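Local coordinates for protein isomerase/lactonizing enzyme (Agrobacterium tumefaciens, PDB 1RVK) that is of uncertain function but, as a magnesium-binding member of the enolase superfamily, probably acts as an isomerase or lactonizing enzyme on an unidentified substrate, at residues D129-Y134 against M314-V319; H297-F302 against T322-W327. One frame throughout, in Å; residues are numbered along the deposited sequence.

Contact 1: residues D129-Y134 against M314-V319; sequences DKVLAY and MNLHVV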
loop_
_atom_site.group_PDB
_atom_site.type_symbol
_atom_site.label_atom_id
_atom_site.label_comp_id
_atom_site.label_asym_id
_atom_site.label_seq_id
_atom_site.Cartn_x
_atom_site.Cartn_y
_atom_site.Cartn_z
ATOM N N ASP A 129 14.027 -1.500 13.346
ATOM C CA ASP A 129 14.585 -0.419 12.541
ATOM C C ASP A 129 14.770 -0.820 11.087
ATOM O O ASP A 129 14.970 0.030 10.219
ATOM C CB ASP A 129 15.923 0.037 13.120
ATOM C CG ASP A 129 15.805 0.477 14.560
ATOM O OD1 ASP A 129 14.951 1.343 14.847
ATOM O OD2 ASP A 129 16.566 -0.041 15.403
ATOM N N LYS A 130 14.722 -2.122 10.830
ATOM C CA LYS A 130 14.847 -2.636 9.475
ATOM C C LYS A 130 13.867 -3.787 9.350
ATOM O O LYS A 130 13.499 -4.405 10.346
ATOM C CB LYS A 130 16.276 -3.109 9.184
ATOM C CG LYS A 130 16.702 -4.373 9.909
ATOM C CD LYS A 130 18.083 -4.811 9.430
ATOM C CE LYS A 130 18.511 -6.125 10.067
ATOM N NZ LYS A 130 19.865 -6.541 9.610
ATOM N N VAL A 131 13.426 -4.064 8.130
ATOM C CA VAL A 131 12.473 -5.139 7.915
ATOM C C VAL A 131 12.604 -5.708 6.515
ATOM O O VAL A 131 12.904 -4.983 5.564
ATOM C CB VAL A 131 11.019 -4.646 8.117
ATOM C CG1 VAL A 131 10.689 -3.558 7.107
ATOM C CG2 VAL A 131 10.049 -5.813 7.983
ATOM N N LEU A 132 12.384 -7.012 6.400
ATOM C CA LEU A 132 12.455 -7.678 5.112
ATOM C C LEU A 132 11.353 -7.133 4.215
ATOM O O LEU A 132 10.252 -6.837 4.678
ATOM C CB LEU A 132 12.255 -9.187 5.267
ATOM C CG LEU A 132 13.357 -10.002 5.945
ATOM C CD1 LEU A 132 12.876 -11.432 6.127
ATOM C CD2 LEU A 132 14.624 -9.971 5.101
ATOM N N ALA A 133 11.659 -7.004 2.931
ATOM C CA ALA A 133 10.682 -6.521 1.970
ATOM C C ALA A 133 10.557 -7.538 0.849
ATOM O O ALA A 133 11.521 -8.238 0.533
ATOM C CB ALA A 133 11.130 -5.177 1.399
ATOM N N TYR A 134 9.365 -7.656 0.272
ATOM C CA TYR A 134 9.203 -8.560 -0.855
ATOM C C TYR A 134 9.067 -7.680 -2.086
ATOM O O TYR A 134 8.577 -6.554 -1.997
ATOM C CB TYR A 134 7.987 -9.498 -0.690
ATOM C CG TYR A 134 6.597 -8.875 -0.612
ATOM C CD1 TYR A 134 5.928 -8.433 -1.757
ATOM C CD2 TYR A 134 5.921 -8.810 0.604
ATOM C CE1 TYR A 134 4.611 -7.948 -1.687
ATOM C CE2 TYR A 134 4.620 -8.333 0.686
ATOM C CZ TYR A 134 3.967 -7.907 -0.454
ATOM O OH TYR A 134 2.668 -7.460 -0.352
HETATM N N MSE A 314 4.530 6.135 4.936
HETATM C CA MSE A 314 3.374 5.905 5.798
HETATM C C MSE A 314 3.185 4.437 6.166
HETATM O O MSE A 314 2.908 4.111 7.325
HETATM C CB MSE A 314 2.104 6.449 5.143
HETATM C CG MSE A 314 1.790 5.860 3.784
HETATM SE SE MSE A 314 0.370 6.856 2.912
HETATM C CE MSE A 314 -0.035 5.589 1.511
ATOM N N ASN A 315 3.342 3.550 5.189
ATOM C CA ASN A 315 3.185 2.127 5.451
ATOM C C ASN A 315 4.421 1.534 6.111
ATOM O O ASN A 315 4.307 0.646 6.958
ATOM C CB ASN A 315 2.867 1.377 4.152
ATOM C CG ASN A 315 1.464 1.653 3.664
ATOM O OD1 ASN A 315 0.491 1.385 4.371
ATOM N ND2 ASN A 315 1.348 2.201 2.460
ATOM N N LEU A 316 5.601 2.021 5.732
ATOM C CA LEU A 316 6.840 1.521 6.316
ATOM C C LEU A 316 6.869 1.765 7.825
ATOM O O LEU A 316 7.324 0.916 8.593
ATOM C CB LEU A 316 8.054 2.195 5.662
ATOM C CG LEU A 316 9.435 1.777 6.178
ATOM C CD1 LEU A 316 9.612 0.273 6.038
ATOM C CD2 LEU A 316 10.520 2.515 5.401
ATOM N N HIS A 317 6.382 2.925 8.256
ATOM C CA HIS A 317 6.387 3.233 9.679
ATOM C C HIS A 317 5.448 2.325 10.469
ATOM O O HIS A 317 5.738 1.975 11.612
ATOM C CB HIS A 317 6.050 4.709 9.897
ATOM C CG HIS A 317 7.216 5.621 9.669
ATOM N ND1 HIS A 317 8.066 6.007 10.683
ATOM C CD2 HIS A 317 7.718 6.161 8.533
ATOM C CE1 HIS A 317 9.041 6.745 10.182
ATOM N NE2 HIS A 317 8.855 6.853 8.880
ATOM N N VAL A 318 4.330 1.937 9.863
ATOM C CA VAL A 318 3.401 1.039 10.544
ATOM C C VAL A 318 4.098 -0.312 10.716
ATOM O O VAL A 318 4.045 -0.920 11.785
ATOM C CB VAL A 318 2.095 0.846 9.730
ATOM C CG1 VAL A 318 1.230 -0.242 10.364
ATOM C CG2 VAL A 318 1.316 2.159 9.694
ATOM N N VAL A 319 4.764 -0.771 9.663
ATOM C CA VAL A 319 5.470 -2.049 9.717
ATOM C C VAL A 319 6.601 -2.033 10.756
ATOM O O VAL A 319 6.807 -3.008 11.475
ATOM C CB VAL A 319 6.053 -2.415 8.331
ATOM C CG1 VAL A 319 6.944 -3.656 8.437
ATOM C CG2 VAL A 319 4.917 -2.666 7.343
#
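Val131, on strand 130-137, and Val319, on helix 313-321, mark the nearest approach of the two backbones, with 7.9 Å between Val131 CA and Val319 CA. That spacing is bridged by side chains: no hydrogen bond links the segments, and 103 Å² is buried between them. From the helix come Leu316 and Val319, one turn apart, and both reach a single strand residue. The Val319 side chain points toward the strand, and its CG1, anti to the backbone N (chi1 173°), meets both methyls of Val131: it is 3.8 Å from Val131 CG2 and 4.0 Å from Val131 CG1. The two valine side chains cross at about a right angle. Leu316 starts obliquely, but with CG anti to the backbone N (chi1 180°) its end comes nearer, and Leu316 CD1 lies 4.1 Å from Val131 CG1; here the side chains run past each other in opposite directions. Leu316 also packs on Tyr328 of strand 328-333 and Val359 of strand 358-360, both paired with 130-137. This is strand-to-helix packing in the TIM-barrel-like domain of the enolase superfamily, with the magnesium ion about 14 Å from the Val319 side chain. Three buried aliphatic residues in van der Waals contact imply a purely hydrophobic and directionally undemanding join.

Contact 2: residues H297-F302 against T322-W327; sequences HLAEAF and TKNCRW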
loop_
_atom_site.group_PDB
_atom_site.type_symbol
_atom_site.label_atom_id
_atom_site.label_comp_id
_atom_site.label_asym_id
_atom_site.label_seq_id
_atom_site.Cartn_x
_atom_site.Cartn_y
_atom_site.Cartn_z
ATOM N N HIS A 297 -3.097 -4.300 15.827
ATOM C CA HIS A 297 -3.325 -4.756 17.196
ATOM C C HIS A 297 -4.455 -5.781 17.245
ATOM O O HIS A 297 -4.395 -6.756 17.993
ATOM C CB HIS A 297 -3.646 -3.552 18.082
ATOM C CG HIS A 297 -2.533 -2.553 18.148
ATOM N ND1 HIS A 297 -2.715 -1.259 18.584
ATOM C CD2 HIS A 297 -1.220 -2.667 17.837
ATOM C CE1 HIS A 297 -1.560 -0.618 18.538
ATOM N NE2 HIS A 297 -0.637 -1.450 18.089
ATOM N N LEU A 298 -5.488 -5.542 16.446
ATOM C CA LEU A 298 -6.623 -6.453 16.359
ATOM C C LEU A 298 -6.111 -7.840 15.961
ATOM O O LEU A 298 -6.410 -8.843 16.612
ATOM C CB LEU A 298 -7.609 -5.940 15.307
ATOM C CG LEU A 298 -8.655 -6.920 14.765
ATOM C CD1 LEU A 298 -9.632 -7.321 15.869
ATOM C CD2 LEU A 298 -9.395 -6.269 13.606
ATOM N N ALA A 299 -5.331 -7.890 14.884
ATOM C CA ALA A 299 -4.789 -9.154 14.408
ATOM C C ALA A 299 -3.914 -9.820 15.462
ATOM O O ALA A 299 -4.038 -11.022 15.722
ATOM C CB ALA A 299 -3.982 -8.929 13.127
ATOM N N GLU A 300 -3.031 -9.041 16.073
ATOM C CA GLU A 300 -2.136 -9.581 17.090
ATOM C C GLU A 300 -2.887 -10.233 18.246
ATOM O O GLU A 300 -2.460 -11.269 18.755
ATOM C CB GLU A 300 -1.218 -8.487 17.639
ATOM C CG GLU A 300 -0.218 -9.015 18.656
ATOM C CD GLU A 300 0.477 -7.908 19.418
ATOM O OE1 GLU A 300 1.204 -8.216 20.382
ATOM O OE2 GLU A 300 0.296 -6.730 19.054
ATOM N N ALA A 301 -4.002 -9.636 18.664
ATOM C CA ALA A 301 -4.779 -10.195 19.767
ATOM C C ALA A 301 -5.305 -11.588 19.421
ATOM O O ALA A 301 -5.544 -12.404 20.314
ATOM C CB ALA A 301 -5.937 -9.260 20.137
ATOM N N PHE A 302 -5.484 -11.862 18.130
ATOM C CA PHE A 302 -5.947 -13.178 17.702
ATOM C C PHE A 302 -4.769 -14.062 17.310
ATOM O O PHE A 302 -4.956 -15.165 16.810
ATOM C CB PHE A 302 -6.931 -13.071 16.530
ATOM C CG PHE A 302 -8.323 -12.689 16.945
ATOM C CD1 PHE A 302 -8.690 -11.351 17.058
ATOM C CD2 PHE A 302 -9.256 -13.669 17.264
ATOM C CE1 PHE A 302 -9.968 -10.993 17.483
ATOM C CE2 PHE A 302 -10.538 -13.326 17.692
ATOM C CZ PHE A 302 -10.894 -11.982 17.803
ATOM N N THR A 322 5.344 -2.390 14.452
ATOM C CA THR A 322 4.660 -3.612 14.859
ATOM C C THR A 322 5.461 -4.888 14.614
ATOM O O THR A 322 6.405 -4.905 13.821
ATOM C CB THR A 322 3.297 -3.728 14.151
ATOM O OG1 THR A 322 3.492 -3.710 12.732
ATOM C CG2 THR A 322 2.400 -2.560 14.540
ATOM N N LYS A 323 5.071 -5.957 15.300
ATOM C CA LYS A 323 5.756 -7.241 15.184
ATOM C C LYS A 323 5.076 -8.253 14.271
ATOM O O LYS A 323 5.752 -8.987 13.545
ATOM C CB LYS A 323 5.914 -7.867 16.576
ATOM C CG LYS A 323 6.403 -9.314 16.574
ATOM C CD LYS A 323 6.452 -9.869 17.995
ATOM C CE LYS A 323 6.882 -11.331 18.027
ATOM N NZ LYS A 323 5.861 -12.229 17.414
ATOM N N ASN A 324 3.746 -8.289 14.305
ATOM C CA ASN A 324 2.994 -9.266 13.525
ATOM C C ASN A 324 2.738 -8.956 12.058
ATOM O O ASN A 324 1.599 -8.952 11.597
ATOM C CB ASN A 324 1.667 -9.589 14.223
ATOM C CG ASN A 324 0.751 -8.386 14.343
ATOM O OD1 ASN A 324 -0.461 -8.502 14.138
ATOM N ND2 ASN A 324 1.312 -7.232 14.692
ATOM N N CYS A 325 3.819 -8.711 11.333
ATOM C CA CYS A 325 3.770 -8.421 9.905
ATOM C C CYS A 325 5.099 -8.929 9.365
ATOM O O CYS A 325 6.156 -8.469 9.787
ATOM C CB CYS A 325 3.640 -6.913 9.667
ATOM S SG CYS A 325 3.639 -6.441 7.931
ATOM N N ARG A 326 5.050 -9.883 8.444
ATOM C CA ARG A 326 6.274 -10.451 7.903
ATOM C C ARG A 326 7.057 -9.525 6.976
ATOM O O ARG A 326 8.291 -9.540 6.983
ATOM C CB ARG A 326 5.958 -11.765 7.174
ATOM C CG ARG A 326 7.181 -12.554 6.736
ATOM C CD ARG A 326 6.785 -13.778 5.904
ATOM N NE ARG A 326 6.171 -14.842 6.698
ATOM C CZ ARG A 326 6.854 -15.727 7.416
ATOM N NH1 ARG A 326 6.216 -16.662 8.108
ATOM N NH2 ARG A 326 8.179 -15.685 7.436
ATOM N N TRP A 327 6.357 -8.698 6.205
ATOM C CA TRP A 327 7.042 -7.834 5.247
ATOM C C TRP A 327 6.582 -6.400 5.085
ATOM O O TRP A 327 5.542 -5.979 5.586
ATOM C CB TRP A 327 6.933 -8.396 3.828
ATOM C CG TRP A 327 6.976 -9.866 3.642
ATOM C CD1 TRP A 327 5.926 -10.740 3.718
ATOM C CD2 TRP A 327 8.098 -10.621 3.194
ATOM N NE1 TRP A 327 6.328 -11.996 3.326
ATOM C CE2 TRP A 327 7.660 -11.950 3.000
ATOM C CE3 TRP A 327 9.437 -10.303 2.928
ATOM C CZ2 TRP A 327 8.516 -12.962 2.552
ATOM C CZ3 TRP A 327 10.286 -11.306 2.483
ATOM C CH2 TRP A 327 9.822 -12.621 2.299
#
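Helix 289-301 of the TIM-barrel-like domain meets the loop joining helix 313-321 to strand 328-333 where the Asn324 side chain reaches Glu300. The backbones are closest at this pair, with Glu300 CA 6.3 Å from Asn324 CA, and 158 Å² is buried between the segments. Asn324 supplies the larger share of the loop's side of that surface. Its CG sits between the backbone N and the carbonyl carbon (chi1 63°), which sends the amide across to the helix, placing Asn324 CG 3.8 Å from Glu300 CB and 4.2 Å from Glu300 CA. The amide is probably turned over in the model, so the identity of its terminal atoms is doubtful; its position beside Ala299 and Glu300 does not depend on that choice. Asn324 is also the centre of an inverse gamma turn, in which Cys325 N makes a weak hydrogen bond of 3.0 Å to Lys323 O. In the succession of strands and helices that builds the barrel, the contact spans strand 306-308 and helix 313-321, and that intervening strand takes part as well: Asn324 has a backbone hydrogen bond with Cys306, and Ala299, whose CB faces the loop, packs on the same cysteine. Glu300 extends past the amide at the exposed margin, where Glu300 OE1 remains 6.8 Å from Lys323 NZ, too far for a salt bridge though probably close enough for a mild attraction.

Overall arrangement
The chain first builds the N-terminal sheet and helices, then enters the barrel with 129-134, on its first strand, and passes through the successive strands and helices of the barrel to 297-302, 314-319 and 322-327. The segments alternate, so the contacts cross. Contact 1 closes a long loop, with 179 residues between its segments, and joins the first barrel strand to a late helix; contact 2 closes a short one of 19 residues, joining the end of helix 289-301 to the loop before strand 328-333. Their centres are 13 Å apart, and they touch directly: Tyr134 CD2 lies 3.4 Å from Trp327 CG in an edge-to-face ring pair. Trp327 leads into strand 328-333, which runs parallel to 130-137, where the barrel sheet closes.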